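PDB 2VK9: alpha-toxin from Clostridium novyi, which belongs to the large clostridial toxins and is represented here by its catalytic domain, which is built around a GT-A-type fold with extensive helical additions. Local coordinates for residues Glu410-Ile415 against Gln454-Tyr459; Ser450-Gln455 against Val472-Pro477. All blocks are in the same frame, centred on the assembly; numbering follows the deposited sequence.

Contact 1. Residues Glu410-Ile415 against Gln454-Tyr459; sequences EILNSI and QQIIGY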
ATOM      1  N   GLU A 410       9.159 -12.287   6.434  1.00 35.51           N
ATOM      2  CA  GLU A 410       9.924 -13.400   7.002  1.00 36.64           C
ATOM      3  C   GLU A 410      10.820 -14.064   5.958  1.00 36.75           C
ATOM      4  O   GLU A 410      11.997 -14.311   6.216  1.00 36.66           O
ATOM      5  CB  GLU A 410       9.019 -14.422   7.693  1.00 36.79           C
ATOM      6  CG  GLU A 410       8.484 -13.978   9.069  1.00 40.07           C
ATOM      7  CD  GLU A 410       9.540 -13.291   9.966  1.00 44.50           C
ATOM      8  OE1 GLU A 410      10.411 -13.998  10.535  1.00 46.55           O
ATOM      9  OE2 GLU A 410       9.491 -12.041  10.111  1.00 45.29           O
ATOM     10  N   ILE A 411      10.257 -14.313   4.777  1.00 37.09           N
ATOM     11  CA  ILE A 411      11.012 -14.816   3.634  1.00 37.56           C
ATOM     12  C   ILE A 411      12.211 -13.909   3.334  1.00 38.31           C
ATOM     13  O   ILE A 411      13.348 -14.393   3.258  1.00 38.73           O
ATOM     14  CB  ILE A 411      10.102 -15.001   2.385  1.00 37.50           C
ATOM     15  CG1 ILE A 411       9.185 -16.220   2.570  1.00 37.36           C
ATOM     16  CG2 ILE A 411      10.926 -15.155   1.107  1.00 36.94           C
ATOM     17  CD1 ILE A 411       7.970 -16.246   1.638  1.00 37.32           C
ATOM     18  N   LEU A 412      11.958 -12.603   3.189  1.00 38.81           N
ATOM     19  CA  LEU A 412      13.006 -11.614   2.902  1.00 39.36           C
ATOM     20  C   LEU A 412      14.090 -11.567   3.976  1.00 39.67           C
ATOM     21  O   LEU A 412      15.276 -11.654   3.674  1.00 39.77           O
ATOM     22  CB  LEU A 412      12.395 -10.222   2.719  1.00 39.47           C
ATOM     23  CG  LEU A 412      13.330  -9.003   2.647  1.00 39.71           C
ATOM     24  CD1 LEU A 412      13.898  -8.812   1.254  1.00 39.41           C
ATOM     25  CD2 LEU A 412      12.593  -7.744   3.081  1.00 39.41           C
ATOM     26  N   ASN A 413      13.682 -11.425   5.227  1.00 40.19           N
ATOM     27  CA  ASN A 413      14.639 -11.360   6.317  1.00 40.90           C
ATOM     28  C   ASN A 413      15.416 -12.667   6.499  1.00 41.72           C
ATOM     29  O   ASN A 413      16.581 -12.652   6.904  1.00 41.91           O
ATOM     30  CB  ASN A 413      13.954 -10.923   7.622  1.00 40.62           C
ATOM     31  CG  ASN A 413      13.542  -9.447   7.609  1.00 39.89           C
ATOM     32  OD1 ASN A 413      14.018  -8.651   6.794  1.00 39.22           O
ATOM     33  ND2 ASN A 413      12.658  -9.081   8.523  1.00 38.14           N
ATOM     34  N   SER A 414      14.777 -13.793   6.178  1.00 42.62           N
ATOM     35  CA  SER A 414      15.417 -15.102   6.323  1.00 43.42           C
ATOM     36  C   SER A 414      16.615 -15.269   5.393  1.00 44.18           C
ATOM     37  O   SER A 414      17.429 -16.166   5.594  1.00 44.45           O
ATOM     38  CB  SER A 414      14.422 -16.255   6.120  1.00 43.33           C
ATOM     39  OG  SER A 414      14.066 -16.401   4.754  1.00 42.99           O
ATOM     40  N   ILE A 415      16.734 -14.416   4.378  1.00 45.15           N
ATOM     41  CA  ILE A 415      17.893 -14.503   3.494  1.00 46.24           C
ATOM     42  C   ILE A 415      18.790 -13.260   3.484  1.00 47.26           C
ATOM     43  O   ILE A 415      19.985 -13.379   3.219  1.00 47.54           O
ATOM     44  CB  ILE A 415      17.537 -14.999   2.065  1.00 46.10           C
ATOM     45  CG1 ILE A 415      16.973 -13.882   1.199  1.00 46.00           C
ATOM     46  CG2 ILE A 415      16.558 -16.185   2.125  1.00 46.48           C
ATOM     47  CD1 ILE A 415      16.504 -14.377  -0.155  1.00 46.09           C
ATOM     48  N   GLN A 454      12.598 -12.555  -7.155  1.00 51.48           N
ATOM     49  CA  GLN A 454      13.508 -11.713  -7.920  1.00 51.74           C
ATOM     50  C   GLN A 454      13.694 -10.290  -7.344  1.00 51.45           C
ATOM     51  O   GLN A 454      14.635  -9.583  -7.727  1.00 51.89           O
ATOM     52  CB  GLN A 454      13.072 -11.663  -9.387  1.00 51.68           C
ATOM     53  CG  GLN A 454      13.457 -12.918 -10.181  1.00 52.46           C
ATOM     54  CD  GLN A 454      12.729 -13.042 -11.525  1.00 52.28           C
ATOM     55  OE1 GLN A 454      12.474 -12.051 -12.211  1.00 52.59           O
ATOM     56  NE2 GLN A 454      12.402 -14.273 -11.903  1.00 52.69           N
ATOM     57  N   GLN A 455      12.816  -9.881  -6.424  1.00 50.99           N
ATOM     58  CA  GLN A 455      12.873  -8.533  -5.835  1.00 50.52           C
ATOM     59  C   GLN A 455      13.802  -8.391  -4.640  1.00 50.11           C
ATOM     60  O   GLN A 455      14.316  -7.304  -4.374  1.00 50.10           O
ATOM     61  CB  GLN A 455      11.480  -8.051  -5.443  1.00 50.38           C
ATOM     62  CG  GLN A 455      11.032  -6.833  -6.199  1.00 50.68           C
ATOM     63  CD  GLN A 455      11.182  -6.986  -7.689  1.00 51.24           C
ATOM     64  OE1 GLN A 455      10.915  -8.051  -8.249  1.00 52.86           O
ATOM     65  NE2 GLN A 455      11.610  -5.921  -8.346  1.00 51.49           N
ATOM     66  N   ILE A 456      14.002  -9.496  -3.932  1.00 49.59           N
ATOM     67  CA  ILE A 456      14.798  -9.532  -2.716  1.00 49.40           C
ATOM     68  C   ILE A 456      16.192  -8.901  -2.862  1.00 49.65           C
ATOM     69  O   ILE A 456      16.622  -8.148  -1.984  1.00 49.74           O
ATOM     70  CB  ILE A 456      14.912 -10.977  -2.201  1.00 49.37           C
ATOM     71  CG1 ILE A 456      13.524 -11.526  -1.848  1.00 49.11           C
ATOM     72  CG2 ILE A 456      15.844 -11.049  -1.009  1.00 49.26           C
ATOM     73  CD1 ILE A 456      13.441 -13.048  -1.812  1.00 48.19           C
ATOM     74  N   ILE A 457      16.887  -9.200  -3.963  1.00 49.86           N
ATOM     75  CA  ILE A 457      18.241  -8.657  -4.200  1.00 50.00           C
ATOM     76  C   ILE A 457      18.294  -7.123  -4.220  1.00 49.62           C
ATOM     77  O   ILE A 457      19.192  -6.526  -3.625  1.00 49.81           O
ATOM     78  CB  ILE A 457      18.937  -9.225  -5.490  1.00 50.09           C
ATOM     79  CG1 ILE A 457      18.047  -9.061  -6.743  1.00 50.77           C
ATOM     80  CG2 ILE A 457      19.371 -10.680  -5.280  1.00 49.94           C
ATOM     81  CD1 ILE A 457      18.838  -8.648  -8.033  1.00 50.48           C
ATOM     82  N   GLY A 458      17.329  -6.500  -4.894  1.00 49.19           N
ATOM     83  CA  GLY A 458      17.289  -5.048  -5.013  1.00 48.60           C
ATOM     84  C   GLY A 458      16.537  -4.335  -3.900  1.00 48.23           C
ATOM     85  O   GLY A 458      16.174  -3.171  -4.052  1.00 48.34           O
ATOM     86  N   TYR A 459      16.308  -5.019  -2.780  1.00 47.70           N
ATOM     87  CA  TYR A 459      15.586  -4.431  -1.649  1.00 47.28           C
ATOM     88  C   TYR A 459      16.320  -3.239  -1.009  1.00 47.26           C
ATOM     89  O   TYR A 459      15.782  -2.133  -0.972  1.00 47.10           O
ATOM     90  CB  TYR A 459      15.259  -5.513  -0.610  1.00 47.20           C
ATOM     91  CG  TYR A 459      14.662  -5.016   0.691  1.00 46.21           C
ATOM     92  CD1 TYR A 459      13.346  -4.534   0.752  1.00 45.35           C
ATOM     93  CD2 TYR A 459      15.402  -5.059   1.868  1.00 45.66           C
ATOM     94  CE1 TYR A 459      12.795  -4.083   1.962  1.00 44.55           C
ATOM     95  CE2 TYR A 459      14.865  -4.616   3.079  1.00 45.17           C
ATOM     96  CZ  TYR A 459      13.566  -4.128   3.120  1.00 44.45           C
ATOM     97  OH  TYR A 459      13.058  -3.698   4.326  1.00 43.24           O
TER

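Contact 2. Residues Ser450-Gln455 against Val472-Pro477; sequences SSFYQQ and VFFSGP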
ATOM      1  N   SER A 450       7.473 -16.066  -8.717  1.00 61.40           N
ATOM      2  CA  SER A 450       8.827 -15.889  -9.235  1.00 59.95           C
ATOM      3  C   SER A 450       9.221 -14.416  -9.221  1.00 58.74           C
ATOM      4  O   SER A 450      10.274 -14.068  -8.695  1.00 58.61           O
ATOM      5  CB  SER A 450       8.947 -16.474 -10.646  1.00 60.24           C
ATOM      6  OG  SER A 450      10.250 -17.002 -10.880  1.00 60.47           O
ATOM      7  N   SER A 451       8.366 -13.557  -9.777  1.00 57.32           N
ATOM      8  CA  SER A 451       8.581 -12.106  -9.743  1.00 56.19           C
ATOM      9  C   SER A 451       8.919 -11.568  -8.355  1.00 55.29           C
ATOM     10  O   SER A 451       9.714 -10.631  -8.217  1.00 54.99           O
ATOM     11  CB  SER A 451       7.357 -11.372 -10.263  1.00 56.16           C
ATOM     12  OG  SER A 451       7.519 -11.073 -11.639  1.00 57.25           O
ATOM     13  N   PHE A 452       8.304 -12.161  -7.334  1.00 54.08           N
ATOM     14  CA  PHE A 452       8.540 -11.755  -5.964  1.00 52.89           C
ATOM     15  C   PHE A 452       9.975 -12.041  -5.523  1.00 52.65           C
ATOM     16  O   PHE A 452      10.678 -11.123  -5.102  1.00 52.53           O
ATOM     17  CB  PHE A 452       7.547 -12.418  -5.012  1.00 52.56           C
ATOM     18  CG  PHE A 452       7.890 -12.231  -3.566  1.00 51.12           C
ATOM     19  CD1 PHE A 452       7.595 -11.033  -2.922  1.00 49.92           C
ATOM     20  CD2 PHE A 452       8.528 -13.241  -2.853  1.00 49.68           C
ATOM     21  CE1 PHE A 452       7.913 -10.849  -1.584  1.00 49.32           C
ATOM     22  CE2 PHE A 452       8.855 -13.071  -1.515  1.00 49.48           C
ATOM     23  CZ  PHE A 452       8.544 -11.870  -0.876  1.00 49.36           C
ATOM     24  N   TYR A 453      10.405 -13.302  -5.618  1.00 52.09           N
ATOM     25  CA  TYR A 453      11.752 -13.681  -5.178  1.00 51.52           C
ATOM     26  C   TYR A 453      12.863 -12.924  -5.904  1.00 51.57           C
ATOM     27  O   TYR A 453      13.929 -12.665  -5.336  1.00 51.46           O
ATOM     28  CB  TYR A 453      11.960 -15.185  -5.285  1.00 51.33           C
ATOM     29  CG  TYR A 453      11.377 -15.965  -4.129  1.00 50.37           C
ATOM     30  CD1 TYR A 453      10.030 -16.313  -4.107  1.00 49.77           C
ATOM     31  CD2 TYR A 453      12.176 -16.361  -3.059  1.00 49.44           C
ATOM     32  CE1 TYR A 453       9.495 -17.036  -3.044  1.00 49.60           C
ATOM     33  CE2 TYR A 453      11.650 -17.083  -1.995  1.00 49.20           C
ATOM     34  CZ  TYR A 453      10.311 -17.417  -1.995  1.00 49.26           C
ATOM     35  OH  TYR A 453       9.782 -18.136  -0.950  1.00 49.67           O
ATOM     36  N   GLN A 454      12.598 -12.555  -7.155  1.00 51.48           N
ATOM     37  CA  GLN A 454      13.508 -11.713  -7.920  1.00 51.74           C
ATOM     38  C   GLN A 454      13.694 -10.290  -7.344  1.00 51.45           C
ATOM     39  O   GLN A 454      14.635  -9.583  -7.727  1.00 51.89           O
ATOM     40  CB  GLN A 454      13.072 -11.663  -9.387  1.00 51.68           C
ATOM     41  CG  GLN A 454      13.457 -12.918 -10.181  1.00 52.46           C
ATOM     42  CD  GLN A 454      12.729 -13.042 -11.525  1.00 52.28           C
ATOM     43  OE1 GLN A 454      12.474 -12.051 -12.211  1.00 52.59           O
ATOM     44  NE2 GLN A 454      12.402 -14.273 -11.903  1.00 52.69           N
ATOM     45  N   GLN A 455      12.816  -9.881  -6.424  1.00 50.99           N
ATOM     46  CA  GLN A 455      12.873  -8.533  -5.835  1.00 50.52           C
ATOM     47  C   GLN A 455      13.802  -8.391  -4.640  1.00 50.11           C
ATOM     48  O   GLN A 455      14.316  -7.304  -4.374  1.00 50.10           O
ATOM     49  CB  GLN A 455      11.480  -8.051  -5.443  1.00 50.38           C
ATOM     50  CG  GLN A 455      11.032  -6.833  -6.199  1.00 50.68           C
ATOM     51  CD  GLN A 455      11.182  -6.986  -7.689  1.00 51.24           C
ATOM     52  OE1 GLN A 455      10.915  -8.051  -8.249  1.00 52.86           O
ATOM     53  NE2 GLN A 455      11.610  -5.921  -8.346  1.00 51.49           N
ATOM     54  N   VAL A 472       6.563  -2.197  -3.267  1.00 47.34           N
ATOM     55  CA  VAL A 472       5.261  -2.572  -3.813  1.00 46.21           C
ATOM     56  C   VAL A 472       5.006  -4.051  -3.528  1.00 45.42           C
ATOM     57  O   VAL A 472       3.864  -4.451  -3.310  1.00 45.29           O
ATOM     58  CB  VAL A 472       5.167  -2.321  -5.345  1.00 46.13           C
ATOM     59  CG1 VAL A 472       3.716  -2.323  -5.797  1.00 45.65           C
ATOM     60  CG2 VAL A 472       5.822  -1.002  -5.719  1.00 46.08           C
ATOM     61  N   PHE A 473       6.087  -4.840  -3.520  1.00 44.49           N
ATOM     62  CA  PHE A 473       6.043  -6.301  -3.354  1.00 43.55           C
ATOM     63  C   PHE A 473       5.985  -6.763  -1.900  1.00 42.63           C
ATOM     64  O   PHE A 473       5.551  -7.884  -1.620  1.00 42.41           O
ATOM     65  CB  PHE A 473       7.269  -6.950  -4.009  1.00 43.76           C
ATOM     66  CG  PHE A 473       7.267  -6.897  -5.514  1.00 44.80           C
ATOM     67  CD1 PHE A 473       7.617  -5.721  -6.192  1.00 45.75           C
ATOM     68  CD2 PHE A 473       6.940  -8.028  -6.258  1.00 45.11           C
ATOM     69  CE1 PHE A 473       7.626  -5.672  -7.596  1.00 45.54           C
ATOM     70  CE2 PHE A 473       6.947  -7.988  -7.653  1.00 45.39           C
ATOM     71  CZ  PHE A 473       7.291  -6.806  -8.323  1.00 45.30           C
ATOM     72  N   PHE A 474       6.435  -5.910  -0.981  1.00 41.68           N
ATOM     73  CA  PHE A 474       6.555  -6.308   0.422  1.00 40.71           C
ATOM     74  C   PHE A 474       5.525  -5.687   1.353  1.00 39.96           C
ATOM     75  O   PHE A 474       5.045  -6.358   2.263  1.00 39.53           O
ATOM     76  CB  PHE A 474       7.974  -6.064   0.936  1.00 40.85           C
ATOM     77  CG  PHE A 474       9.030  -6.756   0.124  1.00 40.95           C
ATOM     78  CD1 PHE A 474       9.655  -6.099  -0.925  1.00 41.60           C
ATOM     79  CD2 PHE A 474       9.382  -8.070   0.394  1.00 40.89           C
ATOM     80  CE1 PHE A 474      10.619  -6.742  -1.685  1.00 41.70           C
ATOM     81  CE2 PHE A 474      10.347  -8.718  -0.361  1.00 40.53           C
ATOM     82  CZ  PHE A 474      10.961  -8.058  -1.400  1.00 40.87           C
ATOM     83  N   SER A 475       5.178  -4.422   1.124  1.00 39.27           N
ATOM     84  CA  SER A 475       4.212  -3.737   1.993  1.00 38.67           C
ATOM     85  C   SER A 475       3.116  -2.987   1.240  1.00 37.99           C
ATOM     86  O   SER A 475       2.088  -2.622   1.815  1.00 37.95           O
ATOM     87  CB  SER A 475       4.937  -2.797   2.964  1.00 38.68           C
ATOM     88  OG  SER A 475       5.619  -1.768   2.267  1.00 39.14           O
ATOM     89  N   GLY A 476       3.338  -2.778  -0.051  1.00 37.30           N
ATOM     90  CA  GLY A 476       2.443  -1.972  -0.868  1.00 36.48           C
ATOM     91  C   GLY A 476       1.374  -2.762  -1.587  1.00 35.87           C
ATOM     92  O   GLY A 476       1.097  -3.912  -1.231  1.00 35.85           O
ATOM     93  N   PRO A 477       0.773  -2.148  -2.622  1.00 35.40           N
ATOM     94  CA  PRO A 477      -0.408  -2.637  -3.344  1.00 35.18           C
ATOM     95  C   PRO A 477      -0.416  -4.123  -3.712  1.00 34.83           C
ATOM     96  O   PRO A 477      -1.476  -4.744  -3.670  1.00 34.95           O
ATOM     97  CB  PRO A 477      -0.424  -1.771  -4.602  1.00 35.18           C
ATOM     98  CG  PRO A 477       0.175  -0.494  -4.160  1.00 35.22           C
ATOM     99  CD  PRO A 477       1.238  -0.859  -3.160  1.00 35.15           C
TER

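Contact 1. Residues Glu410-Ile415 against Gln454-Tyr459
Leu412 and Ile456 mark the closest approach of the two backbones, with 6.3 Å between their CA atoms, where helix 396-422 passes the chain that follows helix 447-453. Leu412 carries most of the helix side. Its CG lies anti to the backbone N (chi1 170°), and the two methyls beyond it divide the work. Leu412 CD2 stands over the centre of the Tyr459 ring, a CH-pi contact 3.7 Å from the centroid and only 9° off the ring normal. Leu412 CD1 meets Ile456 CG2 at 3.7 Å, the two side chains sliding past each other in opposite directions, and also faces CG of Tyr459. Ile456 CG2 is thus shared, because Ile415 CD1 reaches the same methyl from the next helical turn, at 3.5 Å. Here the isoleucines cross at about a right angle, and Ile415 CD1 touches Ile456 CD1 as well. Within the catalytic domain, this packing closes a helical excursion: after strand 382-391 of the central mixed sheet, the chain runs through helices 396-422, 426-440 and 447-453 before Ile456 and Tyr459 return to the first of them. Ile415 also packs on Val437 and Thr440 of helix 426-440, so the middle helix joins the same apolar cluster. Ile411 adds a looser edge, its CG2 lying 4.4 Å from Ile456 CD1. No hydrogen bond links the two segments. The hydroxyl of Tyr459 is instead hydrogen-bonded to Glu256 and Gln255 of helix 247-259, anchoring the far end of the ring that Leu412 covers.

Contact 2. Residues Ser450-Gln455 against Val472-Pro477
Phe473 and Gln455 meet flat side against flat side, near the point where Phe452 and Phe473 bring their CA atoms to 6.5 Å. Phe473 holds CG anti to its carbonyl carbon (chi1 -70°), and Gln455 bends at chi2 (51°), which places its CD over the same ring. CG of Gln455 sits above the face toward the rim, 3.6 Å from CD1 of Phe473, in a CH-pi contact. Beyond it the amide group lies almost parallel to the ring, the planes only 7° apart, with Gln455 CD 3.8 Å from Phe473 CE1. The carbonyl O of Ser451 approaches CE2 of Phe473 obliquely, from a turn earlier on helix 447-453. The other half of the contact is aromatic. Phe452 and Phe474 side chains cross at about a right angle, while their ring planes are oblique and the centroids stand 5.2 Å apart. The closest approach is from Phe452 CE1 to Phe474 CE2, 3.5 Å, and Gln455 CB adds a contact near CE1 and CZ of Phe474. The consecutive Phe473 and Phe474 therefore bring the loop before helix 477-488 onto the C-terminal part of helix 447-453. Phe495 meets the Phe452 ring from outside the two segments, extending the aromatic cluster. Phe473 O lies at the edge of the Phe452 ring, 3.8 Å from CE1, and accepts a hydrogen bond from Arg408 of helix 396-422. With no hydrogen bond between the segments, cohesion probably rests mainly on ring contacts and on the dispersion of the amide-on-ring stack.

Overall arrangement
Contact 1 is the more deeply buried of the two, although contact 2 lies nearer the centre of the chain, about 12 Å from it against 18 Å. They share Gln454 and Gln455, and their centres are about 9 Å apart. Helix 396-422 joins them: Ile411 packs on both Phe452 and Tyr453, and Leu412 CD1 is 3.9 Å from CE2 of Phe474, so the two contacts adjoin through side-chain packing. Their chemistry differs with position. Contact 1 relies on branched aliphatic groups and one tyrosine face between helix and returning chain, whereas contact 2, partly exposed, relies on phenylalanines and a glutamine between the end of helix 447-453 with the residues after it and the loop before helix 477-488.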